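Local coordinates for protein oxalate biosynthetic component 1 (Burkholderia thailandensis, PDB 5IKY) that produces oxalate in quorum sensing-dependent oxalogenesis, as a bifunctional enzyme with serine hydrolase activity and an additional lyase activity, at residues Trp780-Ser785 against Asn799-Leu804; His806-Gln811 against Trp1081-Ile1086; Leu970-Gly975 against Ala1087-Ala1092; Ala978-Asp983 against Val1050-Gly1055. All coordinates share one frame; numbering follows the deposited sequence.

Contact 1: Trp780-Ser785 against Asn799-Leu804; sequences WVVLPS and NGMAQL
Val-782, at the end of strand 780-782, faces Met-801 on helix 792-813, and the backbones come nearest at Val-782 CA and Ala-802 CA, 6.8 Å apart. The strand hydrogen-bonds on one edge to strand 832-836 and on the other to strand 929-935. Because helix 792-813 carries the chain from strand 780-782 to its parallel neighbour 832-836, the arrangement is a beta-alpha-beta crossover of the alpha/beta-hydrolase sheet. Met-801 takes part in every close contact between the two segments. It has a first torsion of -124°, away from the staggered values, and a bend at its thioether (chi3 65°) that turns CE back toward the strand. There CE meets Val-782 CG1 at 3.9 Å, the two side chains crossing at a slant. The branch of Val-782 that is used is the one anti to the backbone N (chi1 178°). Met-801 CE also approaches a polar atom, lying 4.1 Å from Leu-783 O. All the touching residues are buried, and His-934 and Ile-1071 add to the surroundings of Met-801. Where the chain has left the strand, Ser-785 points its CB toward the helix, and its hydroxyl OG lies 3.6 Å from Met-801 SD.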
loop_
_atom_site.group_PDB
_atom_site.type_symbol
_atom_site.label_atom_id
_atom_site.label_comp_id
_atom_site.label_asym_id
_atom_site.label_seq_id
_atom_site.Cartn_x
_atom_site.Cartn_y
_atom_site.Cartn_z
ATOM N N TRP A 780 -18.943 -31.769 13.097
ATOM C CA TRP A 780 -18.773 -30.733 12.079
ATOM C C TRP A 780 -18.826 -31.270 10.653
ATOM O O TRP A 780 -18.182 -32.266 10.327
ATOM C CB TRP A 780 -17.445 -30.001 12.281
ATOM C CG TRP A 780 -17.395 -29.146 13.505
ATOM C CD1 TRP A 780 -17.106 -29.548 14.776
ATOM C CD2 TRP A 780 -17.630 -27.734 13.574
ATOM N NE1 TRP A 780 -17.152 -28.476 15.633
ATOM C CE2 TRP A 780 -17.471 -27.350 14.920
ATOM C CE3 TRP A 780 -17.962 -26.758 12.628
ATOM C CZ2 TRP A 780 -17.632 -26.033 15.345
ATOM C CZ3 TRP A 780 -18.122 -25.451 13.052
ATOM C CH2 TRP A 780 -17.956 -25.101 14.398
ATOM N N VAL A 781 -19.584 -30.587 9.803
ATOM C CA VAL A 781 -19.598 -30.887 8.377
ATOM C C VAL A 781 -18.669 -29.930 7.637
ATOM O O VAL A 781 -18.729 -28.720 7.837
ATOM C CB VAL A 781 -21.021 -30.788 7.790
ATOM C CG1 VAL A 781 -20.991 -30.954 6.277
ATOM C CG2 VAL A 781 -21.930 -31.827 8.428
ATOM N N VAL A 782 -17.800 -30.474 6.791
ATOM C CA VAL A 782 -16.894 -29.640 6.012
ATOM C C VAL A 782 -17.332 -29.585 4.552
ATOM O O VAL A 782 -17.302 -30.591 3.843
ATOM C CB VAL A 782 -15.443 -30.146 6.092
ATOM C CG1 VAL A 782 -14.534 -29.285 5.224
ATOM C CG2 VAL A 782 -14.963 -30.149 7.534
ATOM N N LEU A 783 -17.748 -28.400 4.115
ATOM C CA LEU A 783 -18.180 -28.189 2.739
ATOM C C LEU A 783 -16.984 -28.200 1.791
ATOM O O LEU A 783 -15.866 -27.887 2.198
ATOM C CB LEU A 783 -18.944 -26.868 2.621
ATOM C CG LEU A 783 -20.254 -26.789 3.406
ATOM C CD1 LEU A 783 -20.854 -25.398 3.303
ATOM C CD2 LEU A 783 -21.238 -27.835 2.910
ATOM N N PRO A 784 -17.213 -28.568 0.522
ATOM C CA PRO A 784 -16.109 -28.615 -0.443
ATOM C C PRO A 784 -15.682 -27.232 -0.925
ATOM O O PRO A 784 -16.503 -26.317 -0.998
ATOM C CB PRO A 784 -16.693 -29.430 -1.598
ATOM C CG PRO A 784 -18.152 -29.154 -1.536
ATOM C CD PRO A 784 -18.480 -29.031 -0.073
ATOM N N SER A 785 -14.400 -27.087 -1.242
ATOM C CA SER A 785 -13.906 -25.875 -1.878
ATOM C C SER A 785 -13.864 -26.088 -3.386
ATOM O O SER A 785 -14.459 -27.034 -3.900
ATOM C CB SER A 785 -12.523 -25.496 -1.343
ATOM O OG SER A 785 -11.595 -26.549 -1.531
ATOM N N ASN A 799 -9.308 -34.556 1.497
ATOM C CA ASN A 799 -8.884 -35.193 2.738
ATOM C C ASN A 799 -8.000 -34.272 3.570
ATOM O O ASN A 799 -8.215 -34.108 4.772
ATOM C CB ASN A 799 -8.139 -36.498 2.448
ATOM C CG ASN A 799 -9.045 -37.576 1.889
ATOM O OD1 ASN A 799 -10.257 -37.556 2.101
ATOM N ND2 ASN A 799 -8.459 -38.527 1.171
ATOM N N GLY A 800 -7.003 -33.679 2.921
ATOM C CA GLY A 800 -6.064 -32.794 3.587
ATOM C C GLY A 800 -6.736 -31.604 4.243
ATOM O O GLY A 800 -6.350 -31.188 5.337
ATOM N N MET A 801 -7.743 -31.055 3.573
ATOM C CA MET A 801 -8.499 -29.934 4.117
ATOM C C MET A 801 -9.299 -30.374 5.335
ATOM O O MET A 801 -9.421 -29.637 6.313
ATOM C CB MET A 801 -9.431 -29.344 3.058
ATOM C CG MET A 801 -9.236 -27.858 2.821
ATOM S SD MET A 801 -10.621 -27.113 1.941
ATOM C CE MET A 801 -11.931 -27.320 3.142
ATOM N N ALA A 802 -9.841 -31.585 5.267
ATOM C CA ALA A 802 -10.625 -32.140 6.362
ATOM C C ALA A 802 -9.748 -32.416 7.575
ATOM O O ALA A 802 -10.148 -32.171 8.714
ATOM C CB ALA A 802 -11.328 -33.408 5.919
ATOM N N GLN A 803 -8.549 -32.934 7.323
ATOM C CA GLN A 803 -7.606 -33.237 8.390
ATOM C C GLN A 803 -7.142 -31.961 9.077
ATOM O O GLN A 803 -6.993 -31.922 10.299
ATOM C CB GLN A 803 -6.404 -34.011 7.849
ATOM C CG GLN A 803 -5.398 -34.404 8.918
ATOM C CD GLN A 803 -4.222 -35.176 8.356
ATOM O OE1 GLN A 803 -4.391 -36.240 7.760
ATOM N NE2 GLN A 803 -3.020 -34.643 8.543
ATOM N N LEU A 804 -6.917 -30.918 8.285
ATOM C CA LEU A 804 -6.529 -29.621 8.824
ATOM C C LEU A 804 -7.598 -29.067 9.763
ATOM O O LEU A 804 -7.287 -28.546 10.835
ATOM C CB LEU A 804 -6.258 -28.626 7.691
ATOM C CG LEU A 804 -4.847 -28.641 7.092
ATOM C CD1 LEU A 804 -4.802 -27.878 5.774
ATOM C CD2 LEU A 804 -3.845 -28.067 8.082
#

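Contact 2: His806-Gln811 against Trp1081-Ile1086; sequences HGFVAQ and WLRQWI
Phe-808 and Ile-1086 form the tight part of a helix-to-helix contact in the alpha/beta-hydrolase domain, between helix 792-813 and helix 1080-1090. The evidence is the 3.4 Å from Phe-808 CE2 to Ile-1086 CD1, with the methyl at the ring's edge and near its plane. Phe-808 CZ is also close to that methyl, at 3.9 Å, so the end of the isoleucine meets the outer corner of the ring; the two side chains run at about a right angle. Phe-808 gets there although its CB does not point at the opposite helix: with CG anti to the backbone N (chi1 174°), the ring swings across. Ile-1086 is extended beyond CB (chi2 179°), which carries CD1 out to the ring. Both residues are buried, and Ile-1086 also rests on Trp-780 and Ile-812. The other side is looser and partly exposed. Here Arg-1083 approaches the ring more distantly than Ile-1086 does. Its polar end is held elsewhere, by a hydrogen bond from NH2 to Ser-1078 O, while Phe-808 CE1 lies over one face of the guanidinium, 4.5 Å from Arg-1083 NE.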
loop_
_atom_site.group_PDB
_atom_site.type_symbol
_atom_site.label_atom_id
_atom_site.label_comp_id
_atom_site.label_asym_id
_atom_site.label_seq_id
_atom_site.Cartn_x
_atom_site.Cartn_y
_atom_site.Cartn_z
ATOM N N HIS A 806 -9.890 -30.783 11.362
ATOM C CA HIS A 806 -10.093 -31.660 12.508
ATOM C C HIS A 806 -8.949 -31.583 13.501
ATOM O O HIS A 806 -9.137 -31.811 14.691
ATOM C CB HIS A 806 -10.280 -33.106 12.041
ATOM C CG HIS A 806 -10.130 -34.121 13.129
ATOM N ND1 HIS A 806 -11.179 -34.491 13.938
ATOM C CD2 HIS A 806 -9.085 -34.905 13.481
ATOM C CE1 HIS A 806 -10.770 -35.414 14.793
ATOM N NE2 HIS A 806 -9.503 -35.681 14.536
ATOM N N GLY A 807 -7.765 -31.252 13.005
ATOM C CA GLY A 807 -6.631 -31.030 13.875
ATOM C C GLY A 807 -6.783 -29.679 14.544
ATOM O O GLY A 807 -6.281 -29.441 15.643
ATOM N N PHE A 808 -7.502 -28.794 13.865
ATOM C CA PHE A 808 -7.759 -27.449 14.358
ATOM C C PHE A 808 -8.742 -27.444 15.530
ATOM O O PHE A 808 -8.484 -26.827 16.565
ATOM C CB PHE A 808 -8.284 -26.577 13.215
ATOM C CG PHE A 808 -8.709 -25.204 13.639
ATOM C CD1 PHE A 808 -7.771 -24.256 14.014
ATOM C CD2 PHE A 808 -10.048 -24.857 13.646
ATOM C CE1 PHE A 808 -8.166 -22.991 14.397
ATOM C CE2 PHE A 808 -10.445 -23.597 14.027
ATOM C CZ PHE A 808 -9.505 -22.662 14.403
ATOM N N VAL A 809 -9.865 -28.136 15.366
ATOM C CA VAL A 809 -10.891 -28.178 16.402
ATOM C C VAL A 809 -10.477 -29.099 17.558
ATOM O O VAL A 809 -10.859 -28.872 18.707
ATOM C CB VAL A 809 -12.260 -28.625 15.818
ATOM C CG1 VAL A 809 -12.140 -29.965 15.111
ATOM C CG2 VAL A 809 -13.331 -28.677 16.903
ATOM N N ALA A 810 -9.677 -30.120 17.261
ATOM C CA ALA A 810 -9.189 -31.021 18.304
ATOM C C ALA A 810 -8.185 -30.315 19.211
ATOM O O ALA A 810 -8.082 -30.627 20.397
ATOM C CB ALA A 810 -8.564 -32.266 17.693
ATOM N N GLN A 811 -7.444 -29.366 18.649
ATOM C CA GLN A 811 -6.505 -28.571 19.431
ATOM C C GLN A 811 -7.268 -27.639 20.367
ATOM O O GLN A 811 -6.815 -27.340 21.471
ATOM C CB GLN A 811 -5.573 -27.769 18.519
ATOM N N TRP A 1081 -8.862 -15.521 20.790
ATOM C CA TRP A 1081 -10.237 -15.122 21.075
ATOM C C TRP A 1081 -11.215 -15.699 20.055
ATOM O O TRP A 1081 -12.379 -15.941 20.372
ATOM C CB TRP A 1081 -10.362 -13.596 21.121
ATOM C CG TRP A 1081 -9.950 -12.895 19.859
ATOM C CD1 TRP A 1081 -8.697 -12.457 19.537
ATOM C CD2 TRP A 1081 -10.795 -12.538 18.759
ATOM N NE1 TRP A 1081 -8.710 -11.853 18.302
ATOM C CE2 TRP A 1081 -9.985 -11.891 17.803
ATOM C CE3 TRP A 1081 -12.158 -12.704 18.487
ATOM C CZ2 TRP A 1081 -10.491 -11.411 16.596
ATOM C CZ3 TRP A 1081 -12.657 -12.227 17.286
ATOM C CH2 TRP A 1081 -11.826 -11.588 16.357
ATOM N N LEU A 1082 -10.735 -15.927 18.836
ATOM C CA LEU A 1082 -11.568 -16.510 17.789
ATOM C C LEU A 1082 -11.846 -17.984 18.066
ATOM O O LEU A 1082 -12.947 -18.476 17.814
ATOM C CB LEU A 1082 -10.906 -16.346 16.418
ATOM C CG LEU A 1082 -11.637 -16.969 15.225
ATOM C CD1 LEU A 1082 -13.061 -16.443 15.129
ATOM C CD2 LEU A 1082 -10.877 -16.707 13.930
ATOM N N ARG A 1083 -10.845 -18.683 18.592
ATOM C CA ARG A 1083 -10.978 -20.103 18.896
ATOM C C ARG A 1083 -11.997 -20.332 20.006
ATOM O O ARG A 1083 -12.632 -21.385 20.069
ATOM C CB ARG A 1083 -9.622 -20.695 19.283
ATOM C CG ARG A 1083 -8.511 -20.297 18.330
ATOM C CD ARG A 1083 -7.246 -21.109 18.533
ATOM N NE ARG A 1083 -6.178 -20.630 17.660
ATOM C CZ ARG A 1083 -5.053 -21.294 17.415
ATOM N NH1 ARG A 1083 -4.842 -22.477 17.977
ATOM N NH2 ARG A 1083 -4.139 -20.774 16.604
ATOM N N GLN A 1084 -12.152 -19.336 20.874
ATOM C CA GLN A 1084 -13.146 -19.395 21.940
ATOM C C GLN A 1084 -14.559 -19.451 21.365
ATOM O O GLN A 1084 -15.434 -20.130 21.907
ATOM C CB GLN A 1084 -13.002 -18.192 22.877
ATOM C CG GLN A 1084 -14.181 -17.993 23.819
ATOM C CD GLN A 1084 -13.756 -17.597 25.219
ATOM O OE1 GLN A 1084 -12.736 -18.063 25.726
ATOM N NE2 GLN A 1084 -14.541 -16.733 25.852
ATOM N N TRP A 1085 -14.772 -18.742 20.260
ATOM C CA TRP A 1085 -16.072 -18.733 19.595
ATOM C C TRP A 1085 -16.399 -20.121 19.056
ATOM O O TRP A 1085 -17.513 -20.619 19.221
ATOM C CB TRP A 1085 -16.100 -17.710 18.455
ATOM C CG TRP A 1085 -15.905 -16.285 18.886
ATOM C CD1 TRP A 1085 -15.403 -15.843 20.077
ATOM C CD2 TRP A 1085 -16.214 -15.111 18.123
ATOM N NE1 TRP A 1085 -15.377 -14.470 20.101
ATOM C CE2 TRP A 1085 -15.870 -13.996 18.914
ATOM C CE3 TRP A 1085 -16.745 -14.896 16.848
ATOM C CZ2 TRP A 1085 -16.042 -12.687 18.471
ATOM C CZ3 TRP A 1085 -16.915 -13.595 16.411
ATOM C CH2 TRP A 1085 -16.564 -12.507 17.221
ATOM N N ILE A 1086 -15.413 -20.736 18.413
ATOM C CA ILE A 1086 -15.560 -22.080 17.869
ATOM C C ILE A 1086 -15.691 -23.100 18.999
ATOM O O ILE A 1086 -16.421 -24.087 18.879
ATOM C CB ILE A 1086 -14.371 -22.434 16.952
ATOM C CG1 ILE A 1086 -14.376 -21.515 15.729
ATOM C CG2 ILE A 1086 -14.425 -23.891 16.517
ATOM C CD1 ILE A 1086 -13.247 -21.761 14.766
#

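Contact 3: Leu970-Gly975 against Ala1087-Ala1092; sequences LLVSFG and ARFHDA
Phe-1089 reaches from the last turn of helix 1080-1090 toward Leu-970 and Val-972, which point their CB atoms back at it from strand 969-976. Its CB is already within 4.0 Å of Leu-970 CD2. CG follows, 3.4 Å from that methyl, the closest approach between the segments. Beyond CG the ring spreads under the methyl: all six ring carbons, CD1 and CD2 among them, lie 3.4 to 3.8 Å from Leu-970 CD2, so it is centred over one face. It lies 3.4 Å from the ring centroid and only 10° off the ring normal, the geometry of a CH-pi contact. In this alpha/beta-hydrolase domain the strand is an inner one of the main sheet, bonded to strands 929-935 and 988-992, and the ring joins helix 1080-1090 to one face of it. Val-990 also touches the ring. Phe-1089 CE1 is close to both leucine methyls, while CE2 stays under Leu-970 CD2 and also has Val-972 CG2 at 4.2 Å, approaching obliquely. At the tip, Phe-1089 CZ meets the second leucine methyl, Leu-970 CD1, at 3.8 Å. With CG anti to the backbone N (chi1 -179°) the leucine reaches the ring, and chi2 of 85° turns both methyls onto it.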
loop_
_atom_site.group_PDB
_atom_site.type_symbol
_atom_site.label_atom_id
_atom_site.label_comp_id
_atom_site.label_asym_id
_atom_site.label_seq_id
_atom_site.Cartn_x
_atom_site.Cartn_y
_atom_site.Cartn_z
ATOM N N LEU A 970 -25.394 -23.516 11.390
ATOM C CA LEU A 970 -24.361 -22.516 11.633
ATOM C C LEU A 970 -23.248 -22.608 10.592
ATOM O O LEU A 970 -22.956 -23.690 10.082
ATOM C CB LEU A 970 -23.788 -22.685 13.040
ATOM C CG LEU A 970 -22.707 -21.698 13.477
ATOM C CD1 LEU A 970 -23.321 -20.421 14.039
ATOM C CD2 LEU A 970 -21.785 -22.357 14.482
ATOM N N LEU A 971 -22.625 -21.474 10.283
ATOM C CA LEU A 971 -21.585 -21.432 9.261
ATOM C C LEU A 971 -20.356 -20.636 9.690
ATOM O O LEU A 971 -20.461 -19.483 10.105
ATOM C CB LEU A 971 -22.145 -20.838 7.971
ATOM C CG LEU A 971 -22.141 -21.742 6.741
ATOM C CD1 LEU A 971 -22.805 -21.023 5.584
ATOM C CD2 LEU A 971 -20.720 -22.145 6.384
ATOM N N VAL A 972 -19.189 -21.261 9.579
ATOM C CA VAL A 972 -17.926 -20.569 9.799
ATOM C C VAL A 972 -17.089 -20.636 8.525
ATOM O O VAL A 972 -16.649 -21.710 8.116
ATOM C CB VAL A 972 -17.132 -21.172 10.971
ATOM C CG1 VAL A 972 -15.808 -20.442 11.139
ATOM C CG2 VAL A 972 -17.949 -21.117 12.254
ATOM N N SER A 973 -16.878 -19.484 7.899
ATOM C CA SER A 973 -16.194 -19.432 6.613
ATOM C C SER A 973 -14.823 -18.771 6.716
ATOM O O SER A 973 -14.701 -17.633 7.171
ATOM C CB SER A 973 -17.058 -18.688 5.587
ATOM O OG SER A 973 -16.449 -18.680 4.307
ATOM N N PHE A 974 -13.792 -19.496 6.295
ATOM C CA PHE A 974 -12.444 -18.945 6.217
ATOM C C PHE A 974 -12.089 -18.652 4.766
ATOM O O PHE A 974 -12.007 -19.562 3.939
ATOM C CB PHE A 974 -11.423 -19.905 6.832
ATOM C CG PHE A 974 -11.561 -20.065 8.319
ATOM C CD1 PHE A 974 -12.337 -21.084 8.852
ATOM C CD2 PHE A 974 -10.917 -19.197 9.184
ATOM C CE1 PHE A 974 -12.465 -21.233 10.220
ATOM C CE2 PHE A 974 -11.042 -19.340 10.553
ATOM C CZ PHE A 974 -11.817 -20.359 11.072
ATOM N N GLY A 975 -11.882 -17.375 4.462
ATOM C CA GLY A 975 -11.608 -16.956 3.102
ATOM C C GLY A 975 -12.832 -17.109 2.221
ATOM O O GLY A 975 -12.868 -17.964 1.337
ATOM N N ALA A 1087 -14.996 -22.843 20.103
ATOM C CA ALA A 1087 -15.107 -23.679 21.295
ATOM C C ALA A 1087 -16.533 -23.663 21.835
ATOM O O ALA A 1087 -17.087 -24.707 22.182
ATOM C CB ALA A 1087 -14.131 -23.216 22.364
ATOM N N ARG A 1088 -17.123 -22.473 21.901
ATOM C CA ARG A 1088 -18.496 -22.321 22.366
ATOM C C ARG A 1088 -19.468 -22.983 21.395
ATOM O O ARG A 1088 -20.457 -23.588 21.809
ATOM C CB ARG A 1088 -18.845 -20.841 22.544
ATOM N N PHE A 1089 -19.175 -22.862 20.103
ATOM C CA PHE A 1089 -19.964 -23.515 19.063
ATOM C C PHE A 1089 -19.940 -25.030 19.226
ATOM O O PHE A 1089 -20.982 -25.688 19.206
ATOM C CB PHE A 1089 -19.442 -23.136 17.675
ATOM C CG PHE A 1089 -19.854 -21.766 17.222
ATOM C CD1 PHE A 1089 -21.035 -21.196 17.671
ATOM C CD2 PHE A 1089 -19.063 -21.049 16.337
ATOM C CE1 PHE A 1089 -21.418 -19.936 17.246
ATOM C CE2 PHE A 1089 -19.439 -19.789 15.910
ATOM C CZ PHE A 1089 -20.618 -19.232 16.366
ATOM N N HIS A 1090 -18.736 -25.572 19.382
ATOM C CA HIS A 1090 -18.541 -27.009 19.525
ATOM C C HIS A 1090 -19.202 -27.532 20.796
ATOM O O HIS A 1090 -20.071 -28.404 20.742
ATOM C CB HIS A 1090 -17.048 -27.341 19.529
ATOM C CG HIS A 1090 -16.753 -28.805 19.442
ATOM N ND1 HIS A 1090 -15.540 -29.343 19.816
ATOM C CD2 HIS A 1090 -17.511 -29.843 19.018
ATOM C CE1 HIS A 1090 -15.564 -30.650 19.631
ATOM N NE2 HIS A 1090 -16.749 -30.980 19.146
ATOM N N ASP A 1091 -18.785 -26.992 21.937
ATOM C CA ASP A 1091 -19.336 -27.395 23.227
ATOM C C ASP A 1091 -20.630 -26.647 23.530
ATOM O O ASP A 1091 -20.669 -25.788 24.411
ATOM C CB ASP A 1091 -18.319 -27.155 24.346
ATOM C CG ASP A 1091 -17.044 -27.955 24.156
ATOM O OD1 ASP A 1091 -16.765 -28.368 23.012
ATOM O OD2 ASP A 1091 -16.322 -28.169 25.153
ATOM N N ALA A 1092 -21.687 -26.980 22.798
ATOM C CA ALA A 1092 -22.977 -26.330 22.982
ATOM C C ALA A 1092 -24.112 -27.348 22.994
ATOM O O ALA A 1092 -24.078 -28.330 22.250
ATOM C CB ALA A 1092 -23.208 -25.295 21.892
#

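Contact 4: Ala978-Asp983 against Val1050-Gly1055; sequences ADIHLD and VARLTG
Ile-980 and Leu-982 meet Val-1050 through apolar contacts, the backbones being nearest at Leu-982 CA and Val-1050 CA, 7.3 Å apart. One valine methyl serves both partners: Val-1050 CG2 is 3.8 Å from Ile-980 CG2 and also 3.8 Å from Leu-982 CD1. Leu-982 does not aim its CB at the strand; its CG, anti to the backbone N (chi1 -178°), brings CD1 over. Ile-980 extends past the arginine in the opposite direction, its CD1 4.0 Å from Arg-1052 NH1. Within the strand itself, Val-1050 CG1 sits over the centre of one guanidinium face. In the alpha/beta-hydrolase sheet, segment 978-983 belongs to the loop joining the parallel strands 969-976 and 988-992, and strand 1049-1054 pairs with the latter. Ile-980 lies between the sheet, touching Val-989 and Asp-991 of strand 988-992, and helix 937-955, touching Ile-938 and Gln-942. Polar contact across the segments goes through a water, which accepts from Ile-980 N at 2.8 Å and from Arg-1052 NH1 at 3.1 Å. Bends at chi2 (98°) and chi3 (60°) fold the arginine chain toward this site. Other bonds hold the buried guanidinium: Arg-1052 NH1 is hydrogen-bonded to Tyr-1009 OH, with a long, weak ion pair to Asp-991, and NH2 is hydrogen-bonded to Gln-1042 OE1.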
loop_
_atom_site.group_PDB
_atom_site.type_symbol
_atom_site.label_atom_id
_atom_site.label_comp_id
_atom_site.label_asym_id
_atom_site.label_seq_id
_atom_site.Cartn_x
_atom_site.Cartn_y
_atom_site.Cartn_z
ATOM N N ALA A 978 -16.918 -15.647 -2.179
ATOM C CA ALA A 978 -18.177 -15.241 -2.789
ATOM C C ALA A 978 -18.926 -14.308 -1.848
ATOM O O ALA A 978 -18.732 -14.358 -0.634
ATOM C CB ALA A 978 -19.027 -16.458 -3.132
ATOM N N ASP A 979 -19.774 -13.454 -2.411
ATOM C CA ASP A 979 -20.543 -12.511 -1.611
ATOM C C ASP A 979 -21.542 -13.223 -0.711
ATOM O O ASP A 979 -22.153 -14.216 -1.106
ATOM C CB ASP A 979 -21.282 -11.516 -2.507
ATOM C CG ASP A 979 -20.366 -10.460 -3.088
ATOM O OD1 ASP A 979 -19.294 -10.206 -2.498
ATOM O OD2 ASP A 979 -20.725 -9.871 -4.130
ATOM N N ILE A 980 -21.694 -12.712 0.505
ATOM C CA ILE A 980 -22.730 -13.194 1.407
ATOM C C ILE A 980 -23.958 -12.308 1.273
ATOM O O ILE A 980 -23.952 -11.152 1.700
ATOM C CB ILE A 980 -22.262 -13.206 2.870
ATOM C CG1 ILE A 980 -21.035 -14.105 3.032
ATOM C CG2 ILE A 980 -23.390 -13.673 3.779
ATOM C CD1 ILE A 980 -20.500 -14.152 4.446
ATOM N N HIS A 981 -25.006 -12.848 0.663
ATOM C CA HIS A 981 -26.240 -12.099 0.478
ATOM C C HIS A 981 -26.940 -11.929 1.818
ATOM O O HIS A 981 -27.656 -12.817 2.280
ATOM C CB HIS A 981 -27.144 -12.801 -0.528
ATOM C CG HIS A 981 -26.480 -13.077 -1.841
ATOM N ND1 HIS A 981 -26.622 -12.250 -2.935
ATOM C CD2 HIS A 981 -25.659 -14.080 -2.231
ATOM C CE1 HIS A 981 -25.921 -12.737 -3.944
ATOM N NE2 HIS A 981 -25.328 -13.846 -3.543
ATOM N N LEU A 982 -26.716 -10.773 2.432
ATOM C CA LEU A 982 -27.169 -10.502 3.789
ATOM C C LEU A 982 -28.691 -10.522 3.930
ATOM O O LEU A 982 -29.215 -10.898 4.977
ATOM C CB LEU A 982 -26.617 -9.151 4.252
ATOM C CG LEU A 982 -26.948 -8.694 5.672
ATOM C CD1 LEU A 982 -26.595 -9.775 6.679
ATOM C CD2 LEU A 982 -26.210 -7.406 5.988
ATOM N N ASP A 983 -29.395 -10.135 2.871
ATOM C CA ASP A 983 -30.849 -9.995 2.934
ATOM C C ASP A 983 -31.605 -11.246 2.485
ATOM O O ASP A 983 -32.827 -11.215 2.340
ATOM C CB ASP A 983 -31.297 -8.799 2.091
ATOM C CG ASP A 983 -30.858 -7.474 2.682
ATOM O OD1 ASP A 983 -30.681 -7.404 3.917
ATOM O OD2 ASP A 983 -30.691 -6.503 1.913
ATOM N N VAL A 1050 -24.393 -12.002 10.160
ATOM C CA VAL A 1050 -23.051 -12.161 9.615
ATOM C C VAL A 1050 -21.996 -11.474 10.480
ATOM O O VAL A 1050 -22.052 -10.265 10.704
ATOM C CB VAL A 1050 -22.957 -11.609 8.180
ATOM C CG1 VAL A 1050 -21.525 -11.701 7.669
ATOM C CG2 VAL A 1050 -23.908 -12.361 7.258
ATOM N N ALA A 1051 -21.038 -12.260 10.962
ATOM C CA ALA A 1051 -19.920 -11.732 11.735
ATOM C C ALA A 1051 -18.717 -11.499 10.832
ATOM O O ALA A 1051 -17.954 -12.424 10.552
ATOM C CB ALA A 1051 -19.558 -12.682 12.861
ATOM N N ARG A 1052 -18.549 -10.262 10.383
ATOM C CA ARG A 1052 -17.474 -9.923 9.458
ATOM C C ARG A 1052 -16.225 -9.448 10.194
ATOM O O ARG A 1052 -16.243 -8.409 10.853
ATOM C CB ARG A 1052 -17.944 -8.842 8.480
ATOM C CG ARG A 1052 -17.077 -8.694 7.241
ATOM C CD ARG A 1052 -17.675 -9.442 6.063
ATOM N NE ARG A 1052 -19.005 -8.944 5.724
ATOM C CZ ARG A 1052 -19.735 -9.388 4.705
ATOM N NH1 ARG A 1052 -19.265 -10.346 3.917
ATOM N NH2 ARG A 1052 -20.935 -8.875 4.472
ATOM N N LEU A 1053 -15.139 -10.208 10.082
ATOM C CA LEU A 1053 -13.866 -9.794 10.664
ATOM C C LEU A 1053 -13.131 -8.849 9.719
ATOM O O LEU A 1053 -12.994 -9.132 8.526
ATOM C CB LEU A 1053 -12.979 -11.003 10.981
ATOM C CG LEU A 1053 -13.476 -12.088 11.940
ATOM C CD1 LEU A 1053 -12.289 -12.795 12.579
ATOM C CD2 LEU A 1053 -14.406 -11.527 13.003
ATOM N N THR A 1054 -12.657 -7.729 10.254
ATOM C CA THR A 1054 -11.923 -6.755 9.455
ATOM C C THR A 1054 -10.480 -6.625 9.933
ATOM O O THR A 1054 -10.185 -6.838 11.109
ATOM C CB THR A 1054 -12.594 -5.367 9.491
ATOM O OG1 THR A 1054 -12.584 -4.860 10.832
ATOM C CG2 THR A 1054 -14.029 -5.454 8.994
ATOM N N GLY A 1055 -9.589 -6.278 9.010
ATOM C CA GLY A 1055 -8.186 -6.087 9.332
ATOM C C GLY A 1055 -7.392 -7.376 9.293
ATOM O O GLY A 1055 -6.194 -7.389 9.580
HETATM O O HOH W 1 -20.937 -10.108 1.285
#

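In the fold
All four contacts lie in the C-terminal alpha/beta-hydrolase region. Contacts 1 and 2 share helix 792-813, and contacts 2 and 3 share helix 1080-1090; the centres of the latter two are about 8 Å apart. Contact 1 lies about 14 Å from each of them, between centres, and Trp-780 touches both. Contacts 1, 3 and 4 reach one mixed sheet. Along the chain, contact 1 closes first, contacts 2 and 3 interleave, and contact 4 is nested inside both. Helix 1080-1090, near the C-terminus, thus packs on strand 969-976 and helix 792-813, from segments 112 and 270 residues earlier. Contact 4, its centre about 15 to 21 Å from the other centres, meets contact 2 where Trp-1081 touches Leu-1053.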